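Hcp1 family type VI secretion system effector (Salmonella typhimurium, PDB 5XHH) probably forms hexameric rings that stack into the tube of the type VI secretion system, as other Hcp proteins do, and may itself be secreted. Local coordinates at residues L7-I12 against N23-L28; K77-A82 against T102-A107; I83-K88 against Y96-F101; V109-S114 against S121-E126; S128-K133 against D154-K159. All coordinates share one frame; numbering follows the deposited sequence.

Interaction 1: residues L7-I12 against N23-L28; sequences LKIDGI and NEIEVL
Strands 3-9 and 25-26 run antiparallel at one margin of the larger sheet in the Hcp beta-barrel, and within the two segments they share one hydrogen-bonded pair, Leu7 with Ile25. Two backbone bonds close the pair. Leu7 N donates to Ile25 O over 2.8 Å, lying in the plane of that carbonyl, whereas Ile25 N approaches Leu7 O over 2.9 Å from 30° above the carbonyl plane. Beyond Ile9 a type II turn to Ile12 folds the first segment back on itself; Ile12 N bonds to Ile9 O, and Gly11 takes the positive phi of the turn's third position.

The side chains of Leu7 and Ile25 leave the sheet on the same face. There the CB of Leu7 also packs on Val27 CG2, 3.7 Å away. Further along, Ile9 and Ile25 cross obliquely and touch methyl to methyl, CD1 to CD1 at 3.6 Å. Phe58 of strand 51-61 packs on Leu7 and Leu69 of helix 66-75 on Ile9, so this apolar group belongs to the buried side of the sheet.

Glu24 makes a different kind of contact. Its extended chain crosses that of Lys8 obliquely, and the carboxylate is held by His21, whose ND1 hydrogen-bonds to OE2. The opposite charges may attract each other weakly, but the charged atoms are not in contact: Lys8 NZ stays 5.8 Å from Glu24 OE1, while Glu24 CD rests 3.6 Å from Lys8 CB.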
# COMPACT_ATOMS: atom_id res chain seq x y z
N LEU A 7 2.97 -6.45 1.95
CA LEU A 7 3.17 -5.38 0.99
C LEU A 7 4.53 -5.56 0.33
O LEU A 7 5.56 -5.49 0.99
CB LEU A 7 3.07 -4.00 1.64
CG LEU A 7 3.22 -2.84 0.65
CD1 LEU A 7 2.20 -2.96 -0.47
CD2 LEU A 7 3.08 -1.49 1.35
N LYS A 8 4.51 -5.82 -0.97
CA LYS A 8 5.70 -6.00 -1.78
C LYS A 8 5.95 -4.70 -2.52
O LYS A 8 5.17 -4.31 -3.38
CB LYS A 8 5.51 -7.16 -2.75
CG LYS A 8 6.72 -7.40 -3.66
CD LYS A 8 6.33 -8.20 -4.89
CE LYS A 8 7.58 -8.64 -5.66
NZ LYS A 8 7.26 -9.03 -7.04
N ILE A 9 7.06 -4.02 -2.20
CA ILE A 9 7.42 -2.77 -2.84
C ILE A 9 8.69 -2.97 -3.65
O ILE A 9 9.71 -3.41 -3.12
CB ILE A 9 7.62 -1.65 -1.80
CG1 ILE A 9 6.36 -1.46 -0.95
CG2 ILE A 9 7.97 -0.35 -2.52
CD1 ILE A 9 6.52 -0.41 0.12
N ASP A 10 8.62 -2.65 -4.95
CA ASP A 10 9.81 -2.74 -5.80
C ASP A 10 10.95 -1.93 -5.19
O ASP A 10 10.78 -0.77 -4.83
CB ASP A 10 9.51 -2.23 -7.21
CG ASP A 10 8.71 -3.20 -8.04
OD1 ASP A 10 8.52 -4.35 -7.63
OD2 ASP A 10 8.29 -2.80 -9.15
N GLY A 11 12.11 -2.56 -5.05
CA GLY A 11 13.27 -1.90 -4.51
C GLY A 11 13.25 -1.64 -3.01
O GLY A 11 14.23 -1.13 -2.48
N ILE A 12 12.16 -1.97 -2.32
CA ILE A 12 12.08 -1.73 -0.88
C ILE A 12 11.66 -3.01 -0.19
O ILE A 12 10.47 -3.21 0.12
CB ILE A 12 11.11 -0.57 -0.55
CG1 ILE A 12 11.60 0.72 -1.19
CG2 ILE A 12 11.01 -0.34 0.95
CD1 ILE A 12 10.77 1.92 -0.87
N ASN A 23 10.68 -11.55 2.50
CA ASN A 23 11.26 -10.22 2.34
C ASN A 23 10.26 -9.18 1.83
O ASN A 23 10.65 -8.16 1.26
CB ASN A 23 12.49 -10.28 1.43
CG ASN A 23 13.51 -11.25 1.96
OD1 ASN A 23 14.05 -11.07 3.05
ND2 ASN A 23 13.74 -12.32 1.22
N GLU A 24 8.98 -9.42 2.04
CA GLU A 24 7.98 -8.37 1.89
C GLU A 24 7.71 -7.73 3.24
O GLU A 24 8.18 -8.21 4.28
CB GLU A 24 6.70 -8.94 1.27
CG GLU A 24 6.98 -9.56 -0.07
CD GLU A 24 5.73 -10.12 -0.75
OE1 GLU A 24 5.89 -10.87 -1.73
OE2 GLU A 24 4.61 -9.82 -0.30
N ILE A 25 6.98 -6.63 3.23
CA ILE A 25 6.65 -5.91 4.46
C ILE A 25 5.39 -6.50 5.07
O ILE A 25 4.35 -6.61 4.40
CB ILE A 25 6.45 -4.42 4.20
CG1 ILE A 25 7.72 -3.78 3.66
CG2 ILE A 25 6.01 -3.72 5.48
CD1 ILE A 25 7.46 -2.44 2.98
N GLU A 26 5.46 -6.84 6.35
CA GLU A 26 4.29 -7.29 7.08
C GLU A 26 3.53 -6.07 7.59
O GLU A 26 4.08 -5.24 8.31
CB GLU A 26 4.70 -8.22 8.23
CG GLU A 26 5.30 -9.54 7.73
CD GLU A 26 5.60 -10.53 8.84
OE1 GLU A 26 5.41 -10.18 10.02
OE2 GLU A 26 6.01 -11.67 8.54
N VAL A 27 2.27 -5.97 7.19
CA VAL A 27 1.49 -4.76 7.40
C VAL A 27 0.54 -4.96 8.56
O VAL A 27 -0.18 -5.96 8.62
CB VAL A 27 0.71 -4.39 6.12
CG1 VAL A 27 -0.38 -3.35 6.43
CG2 VAL A 27 1.67 -3.90 5.05
N LEU A 28 0.52 -3.99 9.48
CA LEU A 28 -0.41 -4.03 10.60
C LEU A 28 -1.82 -3.58 10.19
O LEU A 28 -2.80 -4.18 10.61
CB LEU A 28 0.12 -3.17 11.74
CG LEU A 28 1.50 -3.63 12.27
CD1 LEU A 28 2.17 -2.54 13.05
CD2 LEU A 28 1.36 -4.92 13.12

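Interaction 2: residues K77-A82 against T102-A107; sequences KHIPQA and TDLIVA
Backbone hydrogen bonds carry much of this contact. Ile79 and Leu104 exchange two, Ile79 N to Leu104 O at 2.8 Å and Leu104 N to Ile79 O at 2.9 Å, the second almost straight; both donors lie in the carbonyl planes. A third runs from Asp103 N to Pro80 O at 2.8 Å, its donor standing 45° above the carbonyl plane. The same oxygen also receives a CA-H contact from Thr102 CA at 3.1 Å.

Asp103, with positive phi, and Leu104 both face Ile79, a G1 beta bulge. The chain turns a corner at Asp103, leaving the larger sheet of the barrel for the smaller one, and the short segments 79-82 and 104-107 run at 90° to each other.

Among polar side chains, Asp103 OD1 lies at the edge of the His78 ring and accepts a weak hydrogen bond from His78 ND1 at 2.8 Å, with ring and carboxylate planes turned 40° apart. The other oxygen, OD2, is gripped by Ser130 OG and by a salt bridge to Lys156. One water links the backbones, donating to Lys77 O and accepting from Val106 N.

Apolar contacts fill the inner side. Ile79 CD1 meets Val106 CG2 at 3.8 Å, near Tyr72 of helix 66-75. Leu104 reaches Ala82 with both methyls: CD2 lies 4.1 Å from Ala82 CB, while CD1 packs on the backbone, 3.8 Å from Ala82 N.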
# COMPACT_ATOMS: atom_id res chain seq x y z
N LYS A 77 12.12 9.24 -5.40
CA LYS A 77 12.33 8.24 -6.44
C LYS A 77 11.04 7.47 -6.72
O LYS A 77 10.29 7.13 -5.81
CB LYS A 77 13.44 7.28 -6.01
CG LYS A 77 13.87 6.23 -7.06
CD LYS A 77 15.02 5.42 -6.48
CE LYS A 77 15.72 4.55 -7.52
NZ LYS A 77 14.83 3.49 -8.06
N HIS A 78 10.81 7.21 -8.01
CA HIS A 78 9.60 6.56 -8.49
C HIS A 78 9.68 5.06 -8.22
O HIS A 78 10.74 4.44 -8.34
CB HIS A 78 9.43 6.89 -9.98
CG HIS A 78 8.71 5.86 -10.79
ND1 HIS A 78 7.36 5.96 -11.10
CD2 HIS A 78 9.15 4.75 -11.44
CE1 HIS A 78 7.01 4.94 -11.86
NE2 HIS A 78 8.07 4.19 -12.08
N ILE A 79 8.56 4.49 -7.80
CA ILE A 79 8.41 3.06 -7.55
C ILE A 79 7.53 2.48 -8.65
O ILE A 79 6.37 2.89 -8.76
CB ILE A 79 7.80 2.78 -6.17
CG1 ILE A 79 8.67 3.36 -5.06
CG2 ILE A 79 7.58 1.30 -6.00
CD1 ILE A 79 7.96 3.40 -3.72
N PRO A 80 8.03 1.55 -9.48
CA PRO A 80 7.17 0.99 -10.55
C PRO A 80 5.89 0.34 -10.04
O PRO A 80 4.80 0.69 -10.50
CB PRO A 80 8.10 -0.01 -11.26
CG PRO A 80 9.48 0.61 -11.07
CD PRO A 80 9.45 1.23 -9.68
N GLN A 81 5.97 -0.59 -9.08
CA GLN A 81 4.74 -1.20 -8.60
C GLN A 81 4.89 -1.63 -7.14
O GLN A 81 5.99 -1.71 -6.59
CB GLN A 81 4.30 -2.38 -9.48
CG GLN A 81 4.93 -3.71 -9.17
CD GLN A 81 4.19 -4.90 -9.80
OE1 GLN A 81 4.43 -6.03 -9.41
NE2 GLN A 81 3.31 -4.65 -10.77
N ALA A 82 3.73 -1.90 -6.53
CA ALA A 82 3.63 -2.44 -5.18
C ALA A 82 2.41 -3.33 -5.13
O ALA A 82 1.40 -3.02 -5.76
CB ALA A 82 3.52 -1.33 -4.12
N THR A 102 0.58 0.95 -9.20
CA THR A 102 1.75 1.29 -10.01
C THR A 102 2.07 2.77 -9.89
O THR A 102 1.21 3.59 -9.58
CB THR A 102 1.56 0.96 -11.50
OG1 THR A 102 0.61 1.86 -12.07
CG2 THR A 102 1.11 -0.47 -11.70
N ASP A 103 3.33 3.09 -10.19
CA ASP A 103 3.81 4.47 -10.28
C ASP A 103 3.57 5.20 -8.96
O ASP A 103 2.74 6.10 -8.83
CB ASP A 103 3.13 5.20 -11.46
CG ASP A 103 3.54 6.65 -11.57
OD1 ASP A 103 4.75 6.94 -11.47
OD2 ASP A 103 2.64 7.49 -11.75
N LEU A 104 4.34 4.78 -7.97
CA LEU A 104 4.17 5.25 -6.61
C LEU A 104 5.32 6.16 -6.20
O LEU A 104 6.44 6.04 -6.71
CB LEU A 104 4.07 4.08 -5.62
CG LEU A 104 2.94 3.07 -5.86
CD1 LEU A 104 3.40 1.88 -6.75
CD2 LEU A 104 2.33 2.59 -4.54
N ILE A 105 5.02 7.07 -5.28
CA ILE A 105 6.00 7.88 -4.57
C ILE A 105 5.74 7.73 -3.07
O ILE A 105 4.58 7.64 -2.65
CB ILE A 105 5.92 9.37 -4.99
CG1 ILE A 105 6.33 9.54 -6.45
CG2 ILE A 105 6.81 10.23 -4.13
CD1 ILE A 105 6.12 10.96 -6.95
N VAL A 106 6.80 7.69 -2.28
CA VAL A 106 6.66 7.68 -0.82
C VAL A 106 6.40 9.11 -0.37
O VAL A 106 7.29 9.96 -0.45
CB VAL A 106 7.89 7.10 -0.12
CG1 VAL A 106 7.63 6.98 1.38
CG2 VAL A 106 8.23 5.72 -0.71
N ALA A 107 5.18 9.39 0.10
CA ALA A 107 4.84 10.77 0.41
C ALA A 107 5.04 11.11 1.88
O ALA A 107 5.33 12.27 2.20
CB ALA A 107 3.38 11.07 0.03
O HOH W 1 9.43 8.09 -3.38

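Interaction 3: residues I83-K88 against Y96-F101; sequences ILVMRK and YLKYTF
The Tyr96 ring lies over the end of the partner strand, with Met86 O above one face, 3.7 Å from CE1, and Lys88 N at the edge in the ring plane. Its chi1 of 64° puts CG in the crowded position between backbone N and carbonyl carbon. Tyr96 and Met86 then run side by side, the hydroxyl OH 3.8 Å from Met86 CG. At the far end of the contact, Phe101 turns an edge to Leu84, CE1 to CB at 4.0 Å.

Between these rings stands a regular antiparallel hairpin. Leu84 and Tyr99 exchange two backbone bonds, as do Met86 and Leu97; the longest, Leu97 N to Met86 O, measures 3.2 Å. On the face of Ile83, Val85 and Lys98, the extended lysine chain crosses both branched residues obliquely, CE 3.6 Å from Ile83 CG2 and CG 3.9 Å from Val85 CG2.

Strand 3-9 hydrogen-bonds to the other edge of strand 79-88, and strand 131-137 to the other edge of strand 97-102, placing the hairpin in the middle of the large barrel sheet. Across the interior, Trp30 of strand 29-36 packs on Leu84 and Met86, while Trp32 meets Tyr99 edge to face.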
# COMPACT_ATOMS: atom_id res chain seq x y z
N ILE A 83 2.48 -4.42 -4.38
CA ILE A 83 1.41 -5.40 -4.33
C ILE A 83 1.03 -5.61 -2.88
O ILE A 83 1.87 -5.99 -2.06
CB ILE A 83 1.80 -6.74 -4.97
CG1 ILE A 83 2.24 -6.52 -6.42
CG2 ILE A 83 0.63 -7.69 -4.89
CD1 ILE A 83 2.78 -7.79 -7.11
N LEU A 84 -0.23 -5.36 -2.56
CA LEU A 84 -0.76 -5.52 -1.22
C LEU A 84 -1.67 -6.74 -1.25
O LEU A 84 -2.62 -6.78 -2.03
CB LEU A 84 -1.50 -4.26 -0.76
CG LEU A 84 -1.84 -4.09 0.72
CD1 LEU A 84 -2.49 -2.73 0.96
CD2 LEU A 84 -2.77 -5.19 1.20
N VAL A 85 -1.40 -7.71 -0.38
CA VAL A 85 -2.15 -8.95 -0.33
C VAL A 85 -2.66 -9.16 1.09
O VAL A 85 -1.93 -8.94 2.06
CB VAL A 85 -1.27 -10.13 -0.78
CG1 VAL A 85 -1.81 -11.41 -0.23
CG2 VAL A 85 -1.17 -10.17 -2.32
N MET A 86 -3.91 -9.58 1.21
CA MET A 86 -4.52 -9.90 2.50
C MET A 86 -5.14 -11.28 2.44
O MET A 86 -5.85 -11.62 1.48
CB MET A 86 -5.56 -8.85 2.88
CG MET A 86 -6.10 -8.94 4.28
SD MET A 86 -6.87 -7.37 4.73
CE MET A 86 -7.53 -7.78 6.36
N ARG A 87 -4.88 -12.06 3.50
CA ARG A 87 -5.41 -13.41 3.63
C ARG A 87 -5.78 -13.71 5.07
O ARG A 87 -5.22 -13.13 6.01
CB ARG A 87 -4.39 -14.46 3.16
CG ARG A 87 -3.33 -14.75 4.20
CD ARG A 87 -2.21 -15.65 3.69
NE ARG A 87 -1.18 -15.83 4.72
CZ ARG A 87 0.06 -16.24 4.49
NH1 ARG A 87 0.45 -16.52 3.25
NH2 ARG A 87 0.91 -16.37 5.49
N LYS A 88 -6.72 -14.64 5.24
CA LYS A 88 -7.07 -15.18 6.54
C LYS A 88 -5.91 -16.02 7.07
O LYS A 88 -5.35 -16.85 6.35
CB LYS A 88 -8.32 -16.05 6.41
CG LYS A 88 -9.00 -16.47 7.71
CD LYS A 88 -9.14 -15.33 8.69
CE LYS A 88 -10.11 -15.70 9.80
NZ LYS A 88 -10.29 -14.59 10.76
N TYR A 96 -7.37 -14.00 -0.42
CA TYR A 96 -8.59 -13.61 -1.08
C TYR A 96 -8.53 -12.19 -1.63
O TYR A 96 -9.33 -11.86 -2.51
CB TYR A 96 -9.80 -13.77 -0.13
CG TYR A 96 -9.76 -12.86 1.08
CD1 TYR A 96 -9.01 -13.20 2.19
CD2 TYR A 96 -10.48 -11.67 1.11
CE1 TYR A 96 -8.95 -12.38 3.30
CE2 TYR A 96 -10.44 -10.83 2.22
CZ TYR A 96 -9.67 -11.20 3.31
OH TYR A 96 -9.60 -10.39 4.43
N LEU A 97 -7.60 -11.33 -1.15
CA LEU A 97 -7.66 -9.93 -1.59
C LEU A 97 -6.30 -9.41 -2.05
O LEU A 97 -5.30 -9.58 -1.33
CB LEU A 97 -8.23 -9.04 -0.47
CG LEU A 97 -8.36 -7.52 -0.70
CD1 LEU A 97 -9.33 -7.17 -1.86
CD2 LEU A 97 -8.77 -6.81 0.61
N LYS A 98 -6.26 -8.74 -3.20
CA LYS A 98 -5.00 -8.21 -3.73
C LYS A 98 -5.20 -6.85 -4.40
O LYS A 98 -6.11 -6.68 -5.21
CB LYS A 98 -4.38 -9.21 -4.71
CG LYS A 98 -3.12 -8.73 -5.42
CD LYS A 98 -2.37 -9.94 -6.06
CE LYS A 98 -1.49 -9.51 -7.21
NZ LYS A 98 -0.52 -10.56 -7.74
N TYR A 99 -4.36 -5.88 -4.06
CA TYR A 99 -4.29 -4.62 -4.78
C TYR A 99 -2.91 -4.50 -5.41
O TYR A 99 -1.89 -4.67 -4.74
CB TYR A 99 -4.51 -3.40 -3.86
CG TYR A 99 -5.79 -3.40 -3.07
CD1 TYR A 99 -6.99 -3.03 -3.65
CD2 TYR A 99 -5.79 -3.75 -1.73
CE1 TYR A 99 -8.18 -3.02 -2.90
CE2 TYR A 99 -6.95 -3.76 -0.99
CZ TYR A 99 -8.14 -3.39 -1.58
OH TYR A 99 -9.28 -3.39 -0.83
N THR A 100 -2.88 -4.18 -6.70
CA THR A 100 -1.64 -3.94 -7.43
C THR A 100 -1.63 -2.46 -7.80
O THR A 100 -2.47 -2.00 -8.57
CB THR A 100 -1.55 -4.83 -8.67
OG1 THR A 100 -1.55 -6.20 -8.25
CG2 THR A 100 -0.28 -4.55 -9.42
N PHE A 101 -0.71 -1.71 -7.20
CA PHE A 101 -0.55 -0.29 -7.45
C PHE A 101 0.64 -0.09 -8.37
O PHE A 101 1.61 -0.86 -8.33
CB PHE A 101 -0.31 0.50 -6.15
CG PHE A 101 -1.29 0.22 -5.04
CD1 PHE A 101 -1.05 -0.80 -4.13
CD2 PHE A 101 -2.41 1.01 -4.87
CE1 PHE A 101 -1.94 -1.03 -3.07
CE2 PHE A 101 -3.30 0.78 -3.84
CZ PHE A 101 -3.07 -0.24 -2.94

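Interaction 4: residues V109-S114 against S121-E126; sequences VSPSGS and SRETVE
Strands 109-113 and 121-126 lie antiparallel, their N-to-C directions 165° apart, as the arms of a beta hairpin in the smaller sheet of the barrel, where the hydrogen-bonded pairs Ser110 with Thr124 and Ser112 with Arg122 each exchange two bonds, Ser110 N coming nearly along the C=O axis of Thr124 O at 2.8 Å and Thr124 N meeting Ser110 O from 45° above the carbonyl plane.

Glu123 is the central side chain. It forms a non-hydrogen-bonded pair with Pro111, whose lack of an N-H therefore breaks no bond between these arms. CG is anti to the backbone N (chi1 -174°) and the extended chain runs alongside Pro111, pointing the same way, then crosses Val109 obliquely. The residue is buried, and OE2 is satisfied by Ser66 OG and His60 NE2, a setting that may favour the charged form. Leu69 and Cys73 of helix 66-75 touch this face, on Glu123 and Val109 respectively.

On the other face Ser110 CB packs on Thr124 CB at 4.1 Å, and Ser112 OG lies at the same distance, 4.1 Å, from Arg122 CG. The arginine bends at chi3, which lets NE bond to Ile119 O while NH1 forms a salt bridge to Asp59. Back on the helix side, Glu123 OE1 touches two carbons, 3.5 Å from Pro111 CB and 3.6 Å from Val109 CG1.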
# COMPACT_ATOMS: atom_id res chain seq x y z
N VAL A 109 6.61 9.42 5.77
CA VAL A 109 7.15 8.39 6.65
C VAL A 109 7.16 8.93 8.07
O VAL A 109 7.77 9.97 8.35
CB VAL A 109 8.56 7.92 6.22
CG1 VAL A 109 8.97 6.71 7.04
CG2 VAL A 109 8.58 7.55 4.74
N SER A 110 6.52 8.21 8.98
CA SER A 110 6.14 8.72 10.29
C SER A 110 6.43 7.68 11.36
O SER A 110 5.53 6.96 11.81
CB SER A 110 4.67 9.14 10.29
OG SER A 110 4.29 9.65 11.55
N PRO A 111 7.68 7.55 11.78
CA PRO A 111 8.02 6.57 12.82
C PRO A 111 7.69 7.07 14.21
O PRO A 111 7.60 8.27 14.48
CB PRO A 111 9.53 6.41 12.65
CG PRO A 111 9.98 7.76 12.16
CD PRO A 111 8.89 8.19 11.22
N SER A 112 7.47 6.11 15.11
CA SER A 112 7.22 6.45 16.50
C SER A 112 7.52 5.24 17.37
O SER A 112 7.60 4.10 16.89
CB SER A 112 5.77 6.93 16.71
OG SER A 112 4.84 5.87 16.65
N GLY A 113 7.66 5.50 18.67
CA GLY A 113 8.02 4.45 19.61
C GLY A 113 7.48 4.72 21.00
O GLY A 113 7.15 5.86 21.35
N SER A 114 7.40 3.65 21.78
CA SER A 114 6.92 3.73 23.15
C SER A 114 7.56 2.63 23.97
O SER A 114 7.76 1.52 23.47
CB SER A 114 5.39 3.62 23.22
OG SER A 114 4.98 3.45 24.57
N SER A 121 7.71 -0.12 18.44
CA SER A 121 8.31 0.81 17.48
C SER A 121 7.62 0.54 16.15
O SER A 121 7.84 -0.51 15.55
CB SER A 121 9.82 0.61 17.36
OG SER A 121 10.12 -0.76 17.10
N ARG A 122 6.80 1.50 15.70
CA ARG A 122 6.01 1.36 14.49
C ARG A 122 6.12 2.62 13.65
O ARG A 122 6.82 3.57 14.00
CB ARG A 122 4.54 1.05 14.78
CG ARG A 122 3.83 2.05 15.64
CD ARG A 122 2.40 1.57 15.84
NE ARG A 122 2.32 0.27 16.51
CZ ARG A 122 1.29 -0.56 16.41
NH1 ARG A 122 0.25 -0.25 15.65
NH2 ARG A 122 1.29 -1.72 17.07
N GLU A 123 5.44 2.62 12.51
CA GLU A 123 5.73 3.61 11.48
C GLU A 123 4.56 3.65 10.52
O GLU A 123 4.23 2.63 9.88
CB GLU A 123 7.02 3.25 10.76
CG GLU A 123 7.51 4.26 9.76
CD GLU A 123 8.87 3.88 9.24
OE1 GLU A 123 9.86 4.48 9.69
OE2 GLU A 123 8.97 2.96 8.39
N THR A 124 3.93 4.82 10.42
CA THR A 124 2.91 5.08 9.42
C THR A 124 3.57 5.59 8.14
O THR A 124 4.52 6.37 8.19
CB THR A 124 1.90 6.10 9.94
OG1 THR A 124 1.21 5.52 11.04
CG2 THR A 124 0.88 6.51 8.87
N VAL A 125 3.07 5.12 7.01
CA VAL A 125 3.65 5.42 5.70
C VAL A 125 2.51 5.76 4.75
O VAL A 125 1.47 5.09 4.74
CB VAL A 125 4.46 4.23 5.15
CG1 VAL A 125 5.08 4.58 3.80
CG2 VAL A 125 5.53 3.80 6.15
N GLU A 126 2.71 6.78 3.94
CA GLU A 126 1.80 7.09 2.86
C GLU A 126 2.56 6.99 1.55
O GLU A 126 3.65 7.55 1.41
CB GLU A 126 1.19 8.47 3.01
CG GLU A 126 0.25 8.59 4.19
CD GLU A 126 -0.37 9.96 4.24
OE1 GLU A 126 -0.47 10.59 3.17
OE2 GLU A 126 -0.75 10.41 5.35

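Interaction 5: residues S128-K133 against D154-K159; sequences SFSTVK and DFKANK
With Asp154 CG anti to its backbone N (chi1 179°) and Thr131 CG2 anti to its own carbonyl carbon, the carboxylate and the methyl are brought together, crossing obliquely with CG2 3.5 Å from CG. The same rotation places Thr131 OG1 in the crowded position between backbone N and carbonyl carbon, where it hydrogen-bonds to Thr102 OG1. The two residues form a non-hydrogen-bonded antiparallel pair.

One backbone bond spans the segments, short and well aimed: Phe155 N reaches Ser130 O at 2.7 Å, nearly along the C=O axis. Ser130 O also sits at the edge of the Phe155 ring, in its plane, 3.5 Å from CD2. Phe155 CG lies beside the backbone N (chi1 -65°), and the side chain points the same way as that of Val132, whose CG1 is 4.1 Å from CE2. Val53 and Ile34 touch Phe155 and tie it to the smaller sheet, while Tyr153 of strand 148-154 meets the ring edge to face.

Asp154 also organises its own loop. OD1 accepts from Ala157 N at 2.8 Å, approached from 57° outside the carboxylate plane, and more weakly from Lys156 N. Asp154 N bonds to Lys159 O at 2.7 Å, and Lys159 N returns a bond to Asp154 O. An Asx motif at its start and a G1 beta bulge at Asn158 and Lys159 thus mark this tight reversal between strands 148-154 and 159-160 of the larger sheet of the barrel.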
# COMPACT_ATOMS: atom_id res chain seq x y z
N SER A 128 1.75 7.59 -2.54
CA SER A 128 0.84 7.99 -3.59
C SER A 128 0.96 7.00 -4.74
O SER A 128 2.02 6.41 -4.95
CB SER A 128 1.13 9.40 -4.07
OG SER A 128 2.39 9.42 -4.69
N PHE A 129 -0.14 6.78 -5.45
CA PHE A 129 -0.14 5.89 -6.60
C PHE A 129 -1.03 6.49 -7.68
O PHE A 129 -2.03 7.14 -7.38
CB PHE A 129 -0.60 4.46 -6.24
CG PHE A 129 -1.98 4.41 -5.65
CD1 PHE A 129 -2.17 4.52 -4.28
CD2 PHE A 129 -3.09 4.25 -6.45
CE1 PHE A 129 -3.45 4.47 -3.73
CE2 PHE A 129 -4.37 4.20 -5.91
CZ PHE A 129 -4.54 4.31 -4.54
N SER A 130 -0.68 6.25 -8.93
CA SER A 130 -1.55 6.74 -9.99
C SER A 130 -2.50 5.69 -10.53
O SER A 130 -3.51 6.06 -11.13
CB SER A 130 -0.71 7.35 -11.12
OG SER A 130 0.39 6.55 -11.41
N THR A 131 -2.24 4.39 -10.33
CA THR A 131 -3.17 3.37 -10.77
C THR A 131 -3.28 2.27 -9.74
O THR A 131 -2.30 1.92 -9.06
CB THR A 131 -2.78 2.71 -12.11
OG1 THR A 131 -1.90 1.61 -11.86
CG2 THR A 131 -2.09 3.70 -13.04
N VAL A 132 -4.48 1.69 -9.64
CA VAL A 132 -4.72 0.57 -8.73
C VAL A 132 -5.60 -0.45 -9.43
O VAL A 132 -6.54 -0.10 -10.16
CB VAL A 132 -5.37 1.01 -7.40
CG1 VAL A 132 -6.69 1.73 -7.62
CG2 VAL A 132 -5.56 -0.18 -6.45
N LYS A 133 -5.31 -1.72 -9.19
CA LYS A 133 -6.13 -2.81 -9.71
C LYS A 133 -6.37 -3.79 -8.58
O LYS A 133 -5.41 -4.28 -7.98
CB LYS A 133 -5.46 -3.50 -10.89
CG LYS A 133 -6.09 -4.83 -11.22
CD LYS A 133 -5.73 -5.30 -12.62
CE LYS A 133 -6.94 -5.21 -13.55
NZ LYS A 133 -6.73 -5.89 -14.87
N ASP A 154 -6.74 3.80 -13.83
CA ASP A 154 -5.57 4.67 -13.99
C ASP A 154 -6.04 6.10 -13.80
O ASP A 154 -6.78 6.62 -14.63
CB ASP A 154 -4.96 4.46 -15.37
CG ASP A 154 -3.75 5.33 -15.65
OD1 ASP A 154 -3.64 6.46 -15.13
OD2 ASP A 154 -2.89 4.86 -16.42
N PHE A 155 -5.61 6.74 -12.72
CA PHE A 155 -6.07 8.09 -12.43
C PHE A 155 -5.26 9.16 -13.14
O PHE A 155 -5.67 10.32 -13.14
CB PHE A 155 -6.07 8.36 -10.93
CG PHE A 155 -7.06 7.50 -10.18
CD1 PHE A 155 -8.37 7.90 -10.03
CD2 PHE A 155 -6.67 6.28 -9.67
CE1 PHE A 155 -9.28 7.10 -9.35
CE2 PHE A 155 -7.57 5.48 -9.00
CZ PHE A 155 -8.87 5.89 -8.84
N LYS A 156 -4.11 8.81 -13.73
CA LYS A 156 -3.37 9.78 -14.53
C LYS A 156 -4.00 9.92 -15.91
O LYS A 156 -4.25 11.03 -16.37
CB LYS A 156 -1.91 9.36 -14.63
CG LYS A 156 -0.99 10.44 -15.16
CD LYS A 156 0.40 10.35 -14.51
CE LYS A 156 1.20 9.16 -15.03
NZ LYS A 156 2.55 9.06 -14.40
N ALA A 157 -4.26 8.79 -16.56
CA ALA A 157 -4.94 8.79 -17.85
C ALA A 157 -6.46 8.91 -17.72
O ALA A 157 -7.13 9.21 -18.71
CB ALA A 157 -4.59 7.52 -18.62
N ASN A 158 -7.02 8.68 -16.53
CA ASN A 158 -8.46 8.64 -16.31
C ASN A 158 -9.12 7.59 -17.22
O ASN A 158 -9.90 7.89 -18.12
CB ASN A 158 -9.08 10.03 -16.50
CG ASN A 158 -8.75 10.97 -15.35
OD1 ASN A 158 -8.05 11.97 -15.52
ND2 ASN A 158 -9.26 10.64 -14.16
N LYS A 159 -8.79 6.34 -16.92
CA LYS A 159 -9.16 5.22 -17.77
C LYS A 159 -9.14 3.94 -16.95
O LYS A 159 -8.30 3.78 -16.06
CB LYS A 159 -8.19 5.13 -18.95
CG LYS A 159 -8.26 3.84 -19.71
CD LYS A 159 -7.68 3.96 -21.09
CE LYS A 159 -8.78 3.75 -22.12
NZ LYS A 159 -8.23 3.57 -23.49

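From the N terminus, interaction 1 closes the first loop, pairing strand 3-9 with strand 25-26 at the sheet margin. Interaction 2 opens later and spans a longer excursion, 77-107, which contains the hairpin of interaction 3; both use strand 79-88, the neighbour of strand 3-9. The corner in interaction 2 passes the chain into the smaller sheet, where interaction 4 closes the next hairpin in series. Strand 121-129 then leads directly into interaction 5, whose corner returns the chain to the larger sheet and which closes the 128-159 excursion holding strands 131-137 and 148-154. There interaction 5 meets interaction 2 through Ser130 and Asp103, so the two sheet-to-sheet corners touch.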